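Local coordinates for protein threonine--tRNA ligase catalytic subunit (PDB 3A32) that probably attaches threonine to tRNA(Thr) in two ATP-dependent steps, as a zinc-binding, homodimeric class II synthetase that lacks the domain for editing mischarged seryl-tRNA, at residues Y14-T19 with V323-R328; F193-S198 with E318-V323. All blocks are in the same frame, centred on the assembly; numbering follows the deposited sequence.

Contact 1 (Y14-T19 with V323-R328)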
# COMPACT_ATOMS: atom_id res chain seq x y z
N TYR A 14 10.70 10.20 16.30
CA TYR A 14 11.87 9.40 16.69
C TYR A 14 11.51 8.54 17.91
O TYR A 14 11.80 7.32 17.94
CB TYR A 14 13.06 10.34 17.00
CG TYR A 14 14.17 9.71 17.83
CD1 TYR A 14 15.09 8.85 17.26
CD2 TYR A 14 14.25 9.95 19.20
CE1 TYR A 14 16.10 8.24 18.02
CE2 TYR A 14 15.25 9.34 20.01
CZ TYR A 14 16.19 8.49 19.38
OH TYR A 14 17.19 7.88 20.14
N GLU A 15 10.88 9.17 18.93
CA GLU A 15 10.50 8.45 20.15
C GLU A 15 9.46 7.35 19.92
O GLU A 15 9.52 6.28 20.54
CB GLU A 15 10.02 9.44 21.22
CG GLU A 15 11.07 10.51 21.67
CD GLU A 15 10.46 11.59 22.60
OE1 GLU A 15 9.19 11.73 22.71
OE2 GLU A 15 11.25 12.29 23.26
N LEU A 16 8.51 7.59 19.01
CA LEU A 16 7.51 6.59 18.65
C LEU A 16 8.07 5.58 17.65
O LEU A 16 7.35 4.64 17.22
CB LEU A 16 6.30 7.27 18.00
CG LEU A 16 5.48 8.19 18.90
CD1 LEU A 16 4.59 9.08 18.08
CD2 LEU A 16 4.70 7.33 19.94
N ASP A 17 9.32 5.82 17.23
CA ASP A 17 9.98 5.05 16.16
C ASP A 17 9.18 5.09 14.82
O ASP A 17 9.17 4.14 14.05
CB ASP A 17 10.30 3.61 16.64
CG ASP A 17 11.28 2.84 15.69
OD1 ASP A 17 12.25 3.43 15.15
OD2 ASP A 17 11.08 1.62 15.50
N ILE A 18 8.52 6.21 14.55
CA ILE A 18 7.89 6.41 13.25
C ILE A 18 9.00 6.66 12.22
O ILE A 18 8.94 6.16 11.08
CB ILE A 18 6.86 7.58 13.32
CG1 ILE A 18 5.70 7.22 14.27
CG2 ILE A 18 6.37 7.97 11.91
CD1 ILE A 18 4.63 8.32 14.42
N THR A 19 10.02 7.42 12.62
CA THR A 19 11.18 7.67 11.71
C THR A 19 12.51 7.46 12.37
O THR A 19 12.61 7.39 13.61
CB THR A 19 11.21 9.12 11.11
OG1 THR A 19 11.10 10.08 12.16
CG2 THR A 19 10.04 9.33 10.15
N VAL A 323 2.48 17.76 11.69
CA VAL A 323 1.71 18.75 12.40
C VAL A 323 0.79 18.06 13.37
O VAL A 323 0.67 18.55 14.51
CB VAL A 323 0.89 19.63 11.48
CG1 VAL A 323 0.09 20.71 12.34
CG2 VAL A 323 1.81 20.33 10.46
N TYR A 324 0.18 16.92 12.96
CA TYR A 324 -0.59 16.09 13.88
C TYR A 324 0.22 15.71 15.14
O TYR A 324 -0.25 15.82 16.26
CB TYR A 324 -1.16 14.81 13.20
CG TYR A 324 -1.99 14.02 14.18
CD1 TYR A 324 -3.40 14.20 14.27
CD2 TYR A 324 -1.37 13.14 15.06
CE1 TYR A 324 -4.14 13.50 15.22
CE2 TYR A 324 -2.10 12.44 16.01
CZ TYR A 324 -3.49 12.62 16.09
OH TYR A 324 -4.17 11.93 17.07
N LEU A 325 1.44 15.23 14.96
CA LEU A 325 2.23 14.80 16.12
C LEU A 325 2.45 15.97 17.10
O LEU A 325 2.47 15.74 18.29
CB LEU A 325 3.58 14.16 15.69
CG LEU A 325 3.48 12.80 14.99
CD1 LEU A 325 4.83 12.47 14.27
CD2 LEU A 325 3.06 11.70 16.02
N GLU A 326 2.61 17.18 16.59
CA GLU A 326 2.71 18.35 17.45
C GLU A 326 1.41 18.73 18.13
O GLU A 326 1.37 18.81 19.35
CB GLU A 326 3.41 19.51 16.74
CG GLU A 326 4.94 19.20 16.52
CD GLU A 326 5.63 20.23 15.58
OE1 GLU A 326 4.96 21.23 15.32
OE2 GLU A 326 6.79 20.02 15.10
N HIS A 327 0.32 18.89 17.36
CA HIS A 327 -0.98 19.22 17.93
C HIS A 327 -1.42 18.21 19.01
O HIS A 327 -2.03 18.61 20.00
CB HIS A 327 -2.03 19.35 16.81
CG HIS A 327 -3.41 19.70 17.29
ND1 HIS A 327 -3.72 20.93 17.83
CD2 HIS A 327 -4.56 18.99 17.27
CE1 HIS A 327 -4.99 20.95 18.15
NE2 HIS A 327 -5.52 19.78 17.83
N ARG A 328 -1.08 16.93 18.82
CA ARG A 328 -1.50 15.87 19.76
C ARG A 328 -0.38 15.29 20.61
O ARG A 328 -0.56 14.27 21.23
CB ARG A 328 -2.22 14.75 19.04
CG ARG A 328 -3.65 15.17 18.66
CD ARG A 328 -4.64 14.62 19.68
NE ARG A 328 -5.98 15.21 19.54
CZ ARG A 328 -6.93 14.74 18.72
NH1 ARG A 328 -6.65 13.68 17.94
NH2 ARG A 328 -8.14 15.35 18.65
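Leu16 (chi1 -66°) and Leu325 (chi1 -70°) both turn CG beside their own backbone N, anti to the carbonyl carbon, and in these conformations their branches run alongside each other in opposite senses until Leu16 CD1 lies 3.7 Å from Leu325 CD2. Leu16 follows directly on helix 9-15, whose end is closed by a Schellman motif at Asp17; Leu325 lies on the last turns of helix 317-327, the helix that follows a core strand in the strand-helix unit known as motif 3 of class II synthetases. Within the Schellman turn, the backbone bond from Asp17 N to Tyr14 O measures 3.0 Å. Asp17 has a positive phi, and just beyond the reversal the CB of Ile18 points toward the second helix, as that of Leu16 does. Ile18 reaches out through its longer branch and meets Leu325 tip to tip, with its CD1 4.1 Å from Leu325 CD2. Leu325 CD2 thus packs against both Leu16 CD1 and Ile18 CD1, which are themselves 3.7 Å apart, and Leu325 CD1 also comes within 4.2 Å of Ile18 CD1. The patch is small, 97 Å² in all, but all three residues are buried, and the side chains of His9 and Ala13 of helix 9-15 also touch Leu325. Around the turn the bonds are polar: Asp17 OD1 accepts from Ser45 OG, and the carbonyl oxygen of Tyr14 takes a hydrogen bond from Lys125 of the second subunit, so this helix end also borders the dimer interface. Just beyond the C-terminal end of helix 317-327, Arg328 folds back on the preceding turn. Its NH1 donates to Tyr324 OH over 3.2 Å at an N-H...O angle of 150°, with the hydroxyl oxygen almost in the guanidinium plane.

Contact 2 (F193-S198 with E318-V323)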
# COMPACT_ATOMS: atom_id res chain seq x y z
N PHE A 193 -8.64 10.61 12.36
CA PHE A 193 -7.77 11.39 13.22
C PHE A 193 -8.42 11.88 14.53
O PHE A 193 -7.71 12.39 15.40
CB PHE A 193 -7.04 12.49 12.42
CG PHE A 193 -6.04 11.92 11.41
CD1 PHE A 193 -4.85 11.33 11.85
CD2 PHE A 193 -6.31 11.92 10.05
CE1 PHE A 193 -3.88 10.77 10.94
CE2 PHE A 193 -5.37 11.37 9.15
CZ PHE A 193 -4.13 10.79 9.61
N LYS A 194 -9.73 11.73 14.68
CA LYS A 194 -10.43 12.28 15.88
C LYS A 194 -10.25 13.78 16.08
O LYS A 194 -10.10 14.26 17.23
CB LYS A 194 -9.96 11.54 17.14
CG LYS A 194 -10.07 10.02 17.01
CD LYS A 194 -11.56 9.61 16.83
CE LYS A 194 -12.36 10.03 18.07
NZ LYS A 194 -13.72 9.43 18.05
N LEU A 195 -10.26 14.54 14.98
CA LEU A 195 -10.15 15.98 15.04
C LEU A 195 -11.51 16.58 14.71
O LEU A 195 -12.00 16.42 13.61
CB LEU A 195 -9.13 16.49 14.03
CG LEU A 195 -7.64 16.14 14.23
CD1 LEU A 195 -6.84 16.50 12.99
CD2 LEU A 195 -7.06 16.80 15.45
N GLY A 196 -12.12 17.26 15.65
CA GLY A 196 -13.40 17.92 15.41
C GLY A 196 -13.40 19.00 14.34
O GLY A 196 -12.53 19.90 14.30
N VAL A 197 -14.39 18.90 13.45
CA VAL A 197 -14.50 19.88 12.38
C VAL A 197 -15.81 20.61 12.64
O VAL A 197 -16.88 20.03 12.45
CB VAL A 197 -14.51 19.21 10.99
CG1 VAL A 197 -14.78 20.24 9.91
CG2 VAL A 197 -13.17 18.50 10.73
N SER A 198 -15.73 21.85 13.10
CA SER A 198 -16.97 22.63 13.40
C SER A 198 -16.72 24.09 13.16
O SER A 198 -15.59 24.48 12.82
CB SER A 198 -17.28 22.49 14.87
OG SER A 198 -16.29 23.20 15.59
N GLU A 318 3.13 13.07 5.06
CA GLU A 318 4.24 13.37 5.98
C GLU A 318 4.00 14.70 6.71
O GLU A 318 4.12 14.77 7.95
CB GLU A 318 5.57 13.39 5.21
CG GLU A 318 6.08 12.03 4.72
CD GLU A 318 5.35 11.52 3.49
OE1 GLU A 318 4.49 12.22 2.92
OE2 GLU A 318 5.62 10.38 3.08
N ARG A 319 3.66 15.74 5.96
CA ARG A 319 3.46 17.07 6.56
C ARG A 319 2.31 17.01 7.54
O ARG A 319 2.50 17.35 8.72
CB ARG A 319 3.17 18.14 5.53
CG ARG A 319 3.07 19.52 6.11
CD ARG A 319 2.67 20.59 5.09
NE ARG A 319 3.05 21.90 5.66
CZ ARG A 319 2.33 22.63 6.51
NH1 ARG A 319 1.07 22.30 6.88
NH2 ARG A 319 2.87 23.76 6.98
N PHE A 320 1.15 16.53 7.08
CA PHE A 320 -0.03 16.29 7.93
C PHE A 320 0.35 15.57 9.20
O PHE A 320 -0.08 15.94 10.24
CB PHE A 320 -1.12 15.44 7.24
CG PHE A 320 -2.40 15.43 8.01
CD1 PHE A 320 -3.38 16.40 7.76
CD2 PHE A 320 -2.60 14.52 9.05
CE1 PHE A 320 -4.56 16.44 8.54
CE2 PHE A 320 -3.77 14.55 9.82
CZ PHE A 320 -4.75 15.51 9.56
N LEU A 321 1.08 14.46 9.07
CA LEU A 321 1.52 13.65 10.20
C LEU A 321 2.44 14.44 11.14
O LEU A 321 2.29 14.35 12.35
CB LEU A 321 2.17 12.34 9.72
CG LEU A 321 2.64 11.46 10.87
CD1 LEU A 321 1.45 10.95 11.70
CD2 LEU A 321 3.52 10.27 10.38
N GLY A 322 3.34 15.25 10.58
CA GLY A 322 4.21 16.11 11.38
C GLY A 322 3.43 17.05 12.28
O GLY A 322 3.69 17.15 13.49
N VAL A 323 2.48 17.76 11.69
CA VAL A 323 1.71 18.75 12.40
C VAL A 323 0.79 18.06 13.37
O VAL A 323 0.67 18.55 14.51
CB VAL A 323 0.89 19.63 11.48
CG1 VAL A 323 0.09 20.71 12.34
CG2 VAL A 323 1.81 20.33 10.46
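Phe320 projects from helix 317-327 toward Phe193 and Leu195, in the loop that leads from helix 174-191 to strand 202-207; helix and loop meet here beside the antiparallel sheet of the class II catalytic core. From CB, which points toward the loop, the side chain runs with CG anti to the backbone N (chi1 -169°), and this carries the ring out from the helix into the space beside Phe193. On the side of the ring nearer the loop, CD2 of Phe320 is the first atom to make contact, 4.1 Å from Phe193 CZ. The next atom, CE2, does most of the touching: it stands 3.5 Å above the plane of the Phe193 ring, over its centre, and is within 4.0 Å of all six ring carbons of Phe193. Its shortest approach is 3.6 Å, to Phe193 CE2. At the tip, CZ of Phe320 is shared between Phe193 and Leu195, lying 3.9 Å from Phe193 CD2. The two rings are oblique to each other, with planes at 45° and centroids 4.7 Å apart, so one corner of Phe320 presses on a face of Phe193. Lys194, with its positive phi, separates the two loop residues, and both flanking CB atoms point toward the helix. Phe320 is also touched by Trp276 and Met278 of strand 273-284, Leu314 of strand 306-316 and Leu189 of helix 174-191. Phe320 thus touches sheet and loop at once, and Val323 also reaches Trp276. Leu195 comes from the direction opposite to Phe320, and its methyl CD1 stops 4.1 Å from Phe320 CZ.

In the fold
Contact 1 and contact 2 use successive parts of helix 317-327, share Val323, and have centres about 12 Å apart. Along the chain, contact 2 is nested inside the long loop closed by contact 1, so one helix gathers both the N-terminal turn 14-19 and the loop 193-198. Arg328, from contact 1, joins them directly: its NH2 lies 2.7 Å from Lys194 O and its NH1 3.0 Å from Phe193 O, both probable hydrogen bonds to the loop of contact 2. Neither contact reaches the zinc site of Cys112, His166 and His310, although His310 lies on strand 306-316, which leads into the shared helix.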